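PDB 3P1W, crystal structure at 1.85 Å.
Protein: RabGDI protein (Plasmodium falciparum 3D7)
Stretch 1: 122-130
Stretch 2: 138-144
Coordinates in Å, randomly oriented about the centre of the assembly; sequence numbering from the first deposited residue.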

ATOM      1  N   GLY A 122      10.339  -3.058  11.917  1.00 26.82           N
ATOM      2  CA  GLY A 122      11.450  -3.375  11.054  1.00 27.30           C
ATOM      3  C   GLY A 122      11.131  -3.516   9.592  1.00 26.10           C
ATOM      4  O   GLY A 122      10.003  -3.781   9.211  1.00 25.01           O
ATOM      5  N   SER A 123      12.162  -3.316   8.789  1.00 26.52           N
ATOM      6  CA  SER A 123      12.081  -3.422   7.338  1.00 26.06           C
ATOM      7  C   SER A 123      13.142  -4.411   6.904  1.00 24.31           C
ATOM      8  O   SER A 123      14.321  -4.241   7.271  1.00 24.73           O
ATOM      9  CB  SER A 123      12.402  -2.074   6.710  1.00 27.68           C
ATOM     10  OG  SER A 123      11.727  -1.010   7.361  1.00 32.81           O
ATOM     11  N   TYR A 124      12.734  -5.427   6.144  1.00 21.80           N
ATOM     12  CA  TYR A 124      13.585  -6.533   5.726  1.00 21.08           C
ATOM     13  C   TYR A 124      13.502  -6.687   4.221  1.00 20.72           C
ATOM     14  O   TYR A 124      12.464  -6.348   3.583  1.00 19.79           O
ATOM     15  CB  TYR A 124      13.186  -7.856   6.409  1.00 20.58           C
ATOM     16  CG  TYR A 124      13.446  -7.808   7.894  1.00 22.29           C
ATOM     17  CD1 TYR A 124      14.600  -8.360   8.425  1.00 25.19           C
ATOM     18  CD2 TYR A 124      12.571  -7.130   8.753  1.00 23.35           C
ATOM     19  CE1 TYR A 124      14.877  -8.272   9.781  1.00 27.74           C
ATOM     20  CE2 TYR A 124      12.850  -7.018  10.133  1.00 27.75           C
ATOM     21  CZ  TYR A 124      14.007  -7.576  10.629  1.00 28.35           C
ATOM     22  OH  TYR A 124      14.302  -7.500  11.984  1.00 33.14           O
ATOM     23  N   VAL A 125      14.562  -7.272   3.662  1.00 19.82           N
ATOM     24  CA  VAL A 125      14.602  -7.608   2.257  1.00 17.91           C
ATOM     25  C   VAL A 125      15.148  -9.037   2.097  1.00 19.07           C
ATOM     26  O   VAL A 125      16.006  -9.479   2.872  1.00 20.19           O
ATOM     27  CB  VAL A 125      15.426  -6.588   1.468  1.00 17.99           C
ATOM     28  CG1 VAL A 125      16.922  -6.557   1.943  1.00 18.95           C
ATOM     29  CG2 VAL A 125      15.305  -6.827  -0.058  1.00 16.70           C
ATOM     30  N   TYR A 126      14.642  -9.748   1.091  1.00 18.64           N
ATOM     31  CA  TYR A 126      15.078 -11.135   0.821  1.00 19.31           C
ATOM     32  C   TYR A 126      16.288 -11.145  -0.107  1.00 20.32           C
ATOM     33  O   TYR A 126      16.276 -10.528  -1.177  1.00 21.26           O
ATOM     34  CB  TYR A 126      13.908 -11.844   0.165  1.00 18.50           C
ATOM     35  CG  TYR A 126      13.983 -13.333  -0.004  1.00 19.08           C
ATOM     36  CD1 TYR A 126      13.123 -14.153   0.699  1.00 20.87           C
ATOM     37  CD2 TYR A 126      14.809 -13.908  -0.962  1.00 21.93           C
ATOM     38  CE1 TYR A 126      13.115 -15.510   0.496  1.00 23.47           C
ATOM     39  CE2 TYR A 126      14.800 -15.265  -1.175  1.00 22.94           C
ATOM     40  CZ  TYR A 126      13.941 -16.054  -0.427  1.00 25.17           C
ATOM     41  OH  TYR A 126      13.923 -17.401  -0.607  1.00 27.38           O
ATOM     42  N   GLN A 127      17.342 -11.841   0.325  1.00 22.32           N
ATOM     43  CA  GLN A 127      18.511 -12.110  -0.476  1.00 23.21           C
ATOM     44  C   GLN A 127      19.054 -13.464   0.044  1.00 24.09           C
ATOM     45  O   GLN A 127      19.572 -13.560   1.158  1.00 23.09           O
ATOM     46  CB  GLN A 127      19.576 -10.999  -0.334  1.00 24.88           C
ATOM     47  CG  GLN A 127      20.759 -11.203  -1.285  1.00 27.93           C
ATOM     48  CD  GLN A 127      22.071 -10.599  -0.805  1.00 30.95           C
ATOM     49  OE1 GLN A 127      22.986 -11.321  -0.379  1.00 34.34           O
ATOM     50  NE2 GLN A 127      22.181  -9.276  -0.889  1.00 31.57           N
ATOM     51  N   HIS A 128      18.849 -14.507  -0.740  1.00 24.62           N
ATOM     52  CA  HIS A 128      19.258 -15.838  -0.334  1.00 25.61           C
ATOM     53  C   HIS A 128      20.792 -15.935  -0.306  1.00 27.49           C
ATOM     54  O   HIS A 128      21.477 -15.546  -1.258  1.00 27.89           O
ATOM     55  CB  HIS A 128      18.705 -16.867  -1.279  1.00 26.12           C
ATOM     56  CG  HIS A 128      18.968 -18.281  -0.853  1.00 29.00           C
ATOM     57  ND1 HIS A 128      19.474 -19.230  -1.709  1.00 34.09           N
ATOM     58  CD2 HIS A 128      18.804 -18.900   0.342  1.00 30.03           C
ATOM     59  CE1 HIS A 128      19.585 -20.384  -1.070  1.00 33.22           C
ATOM     60  NE2 HIS A 128      19.170 -20.213   0.172  1.00 31.67           N
ATOM     61  N   GLN A 129      21.300 -16.432   0.808  1.00 28.09           N
ATOM     62  CA  GLN A 129      22.722 -16.705   0.947  1.00 29.65           C
ATOM     63  C   GLN A 129      22.848 -18.176   1.284  1.00 30.72           C
ATOM     64  O   GLN A 129      22.272 -18.658   2.266  1.00 29.53           O
ATOM     65  CB  GLN A 129      23.299 -15.823   2.040  1.00 30.25           C
ATOM     66  CG  GLN A 129      23.179 -14.324   1.687  1.00 30.82           C
ATOM     67  CD  GLN A 129      23.598 -13.405   2.811  1.00 33.04           C
ATOM     68  OE1 GLN A 129      23.854 -13.847   3.937  1.00 33.77           O
ATOM     69  NE2 GLN A 129      23.687 -12.114   2.509  1.00 32.17           N
ATOM     70  N   LYS A 130      23.579 -18.902   0.448  1.00 32.60           N
ATOM     71  CA  LYS A 130      23.736 -20.346   0.648  1.00 33.80           C
ATOM     72  C   LYS A 130      24.568 -20.666   1.894  1.00 33.66           C
ATOM     73  O   LYS A 130      25.439 -19.902   2.267  1.00 32.52           O
ATOM     74  CB  LYS A 130      24.374 -20.968  -0.595  1.00 36.17           C
ATOM     75  CG  LYS A 130      23.458 -20.901  -1.818  1.00 39.89           C
ATOM     76  CD  LYS A 130      24.054 -21.677  -3.012  1.00 45.44           C
ATOM     77  CE  LYS A 130      22.972 -21.997  -4.068  1.00 47.67           C
ATOM     78  NZ  LYS A 130      23.394 -23.129  -4.958  1.00 51.29           N
ATOM     79  N   LYS A 138      20.852 -18.092   4.830  1.00 29.87           N
ATOM     80  CA  LYS A 138      20.009 -16.953   5.220  1.00 28.44           C
ATOM     81  C   LYS A 138      19.101 -16.561   4.083  1.00 26.38           C
ATOM     82  O   LYS A 138      19.432 -16.792   2.910  1.00 25.49           O
ATOM     83  CB  LYS A 138      20.851 -15.758   5.630  1.00 29.11           C
ATOM     84  CG  LYS A 138      21.751 -16.010   6.866  1.00 31.72           C
ATOM     85  CD  LYS A 138      22.699 -14.859   7.018  1.00 34.73           C
ATOM     86  CE  LYS A 138      23.640 -15.025   8.216  1.00 36.83           C
ATOM     87  NZ  LYS A 138      24.594 -16.141   7.998  1.00 38.72           N
ATOM     88  N   PHE A 139      17.989 -15.918   4.453  1.00 24.77           N
ATOM     89  CA  PHE A 139      16.961 -15.512   3.498  1.00 23.39           C
ATOM     90  C   PHE A 139      16.616 -14.045   3.579  1.00 22.53           C
ATOM     91  O   PHE A 139      16.497 -13.402   2.545  1.00 21.67           O
ATOM     92  CB  PHE A 139      15.696 -16.331   3.680  1.00 23.66           C
ATOM     93  CG  PHE A 139      15.895 -17.794   3.432  1.00 23.45           C
ATOM     94  CD1 PHE A 139      15.840 -18.298   2.152  1.00 27.13           C
ATOM     95  CD2 PHE A 139      16.141 -18.659   4.487  1.00 29.30           C
ATOM     96  CE1 PHE A 139      16.056 -19.672   1.908  1.00 29.96           C
ATOM     97  CE2 PHE A 139      16.345 -20.029   4.268  1.00 31.11           C
ATOM     98  CZ  PHE A 139      16.296 -20.531   2.969  1.00 31.45           C
ATOM     99  N   ILE A 140      16.436 -13.526   4.785  1.00 21.59           N
ATOM    100  CA  ILE A 140      16.008 -12.137   4.930  1.00 22.48           C
ATOM    101  C   ILE A 140      16.900 -11.347   5.865  1.00 23.06           C
ATOM    102  O   ILE A 140      17.516 -11.914   6.791  1.00 24.26           O
ATOM    103  CB  ILE A 140      14.543 -12.042   5.360  1.00 21.67           C
ATOM    104  CG1 ILE A 140      14.341 -12.681   6.737  1.00 25.70           C
ATOM    105  CG2 ILE A 140      13.646 -12.671   4.268  1.00 21.83           C
ATOM    106  CD1 ILE A 140      12.916 -12.638   7.278  1.00 26.52           C
ATOM    107  N   HIS A 141      16.989 -10.046   5.588  1.00 22.83           N
ATOM    108  CA  HIS A 141      17.962  -9.157   6.202  1.00 23.60           C
ATOM    109  C   HIS A 141      17.360  -7.766   6.426  1.00 24.23           C
ATOM    110  O   HIS A 141      16.524  -7.317   5.651  1.00 22.24           O
ATOM    111  CB  HIS A 141      19.194  -9.023   5.295  1.00 24.82           C
ATOM    112  CG  HIS A 141      19.680 -10.323   4.719  1.00 23.82           C
ATOM    113  ND1 HIS A 141      20.704 -11.059   5.282  1.00 27.75           N
ATOM    114  CD2 HIS A 141      19.287 -11.007   3.615  1.00 24.92           C
ATOM    115  CE1 HIS A 141      20.901 -12.151   4.566  1.00 26.91           C
ATOM    116  NE2 HIS A 141      20.059 -12.143   3.543  1.00 26.10           N
ATOM    117  N   LYS A 142      17.793  -7.096   7.490  1.00 24.53           N
ATOM    118  CA  LYS A 142      17.424  -5.718   7.734  1.00 25.95           C
ATOM    119  C   LYS A 142      17.869  -4.866   6.579  1.00 25.56           C
ATOM    120  O   LYS A 142      18.961  -5.068   6.046  1.00 25.39           O
ATOM    121  CB  LYS A 142      18.099  -5.171   8.974  1.00 27.71           C
ATOM    122  CG  LYS A 142      17.519  -5.628  10.266  1.00 32.14           C
ATOM    123  CD  LYS A 142      18.389  -5.047  11.416  1.00 38.42           C
ATOM    124  CE  LYS A 142      17.766  -5.247  12.788  1.00 41.42           C
ATOM    125  NZ  LYS A 142      18.629  -4.606  13.857  1.00 45.46           N
ATOM    126  N   VAL A 143      16.996  -3.951   6.175  1.00 24.86           N
ATOM    127  CA  VAL A 143      17.293  -3.000   5.125  1.00 25.02           C
ATOM    128  C   VAL A 143      18.088  -1.845   5.736  1.00 27.36           C
ATOM    129  O   VAL A 143      17.577  -1.147   6.604  1.00 27.93           O
ATOM    130  CB  VAL A 143      16.025  -2.437   4.500  1.00 24.00           C
ATOM    131  CG1 VAL A 143      16.380  -1.354   3.497  1.00 24.46           C
ATOM    132  CG2 VAL A 143      15.197  -3.591   3.839  1.00 21.39           C
ATOM    133  N   PRO A 144      19.330  -1.644   5.275  1.00 28.90           N
ATOM    134  CA  PRO A 144      20.129  -0.558   5.843  1.00 30.86           C
ATOM    135  C   PRO A 144      19.680   0.777   5.306  1.00 31.95           C
ATOM    136  O   PRO A 144      19.388   0.908   4.112  1.00 31.51           O
ATOM    137  CB  PRO A 144      21.552  -0.889   5.400  1.00 31.98           C
ATOM    138  CG  PRO A 144      21.407  -1.739   4.211  1.00 30.71           C
ATOM    139  CD  PRO A 144      20.078  -2.428   4.275  1.00 28.52           C
TER

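The apolar part of this contact is made of small patches set along an antiparallel pair of strands, the first running to Q129 and the second from K138 to K142, rather than one continuous core. On the face that carries Y126 and I140, the two residues form a non-hydrogen-bonded pair with their CA atoms 4.3 Å apart, close enough for side chains to meet directly: Y126 CD1 lies 3.9 Å from I140 CG2. The tyrosine, with chi1 in t, also reaches F139, its CZ 3.9 Å from F139 CD1, while F139 O sits over one face of the Y126 ring. A long, flat side chain suits this place because it can touch two successive residues of the partner strand. I140 adds a beta-branched side chain, a shape well tolerated in extended backbone, and both residues are buried.

A second apolar patch forms where stretch 2 leaves its strand. V143 points toward stretch 1, and its CG2 comes within 3.8 Å of V125 CB. Both valines are buried, and their short branched side chains meet here. Nearby, the Y124 ring lies along the backbone of the other strand, its CD1 3.6 Å from K142 N. Y124 CE1 also approaches K142 CG at 3.8 Å, so the aliphatic part of an exposed lysine supplies apolar cover.

Along the whole length of the contact runs the backbone ladder. V125 and H141 form one of two hydrogen-bonded pairs, V125 N giving to H141 O at 2.8 Å and H141 N to V125 O at 2.9 Å. Beyond it, V143 N donates to S123 O at 2.9 Å, so the pairing continues past the end of the second strand. In the other direction Q127 N donates to F139 O at 2.8 Å. The same carbonyls also take CA-H...O contacts, such as Y124 CA to H141 O at 3.0 Å and Y126 CA to F139 O at 3.2 Å.

The register then shifts by one between Y126 and Q129, a beta bulge. F139, with phi/psi of -126/-45, departs from the extended conformation here. Q127 O lies 3.4 Å from F139 O, two acceptors that cannot bond each other; instead H141 NE2 donates to Q127 O at 2.8 Å. Histidine suits this site because its ring, with chi1 in m, carries a donor back to a carbonyl on the opposing strand, with Q127 O near the ring plane.

Past the bulge the ladder closes with Q129 N to K138 O at 2.8 Å and K138 N to Q129 O at 3.0 Å. The side chains here are more polar and partly exposed. Q129 CD rests 3.5 Å from H141 CE1, and Q129 NE2 donates to Q127 OE1 at 3.1 Å, tying two glutamines of one strand together. H128 and F139 bring their rings near parallel, centroids of the H128 and F139 rings 4.9 Å apart, but slid so that they barely overlap. K138 keeps its aliphatic chain in contact, CD 3.4 Å from Q129 OE1, while its end leads away.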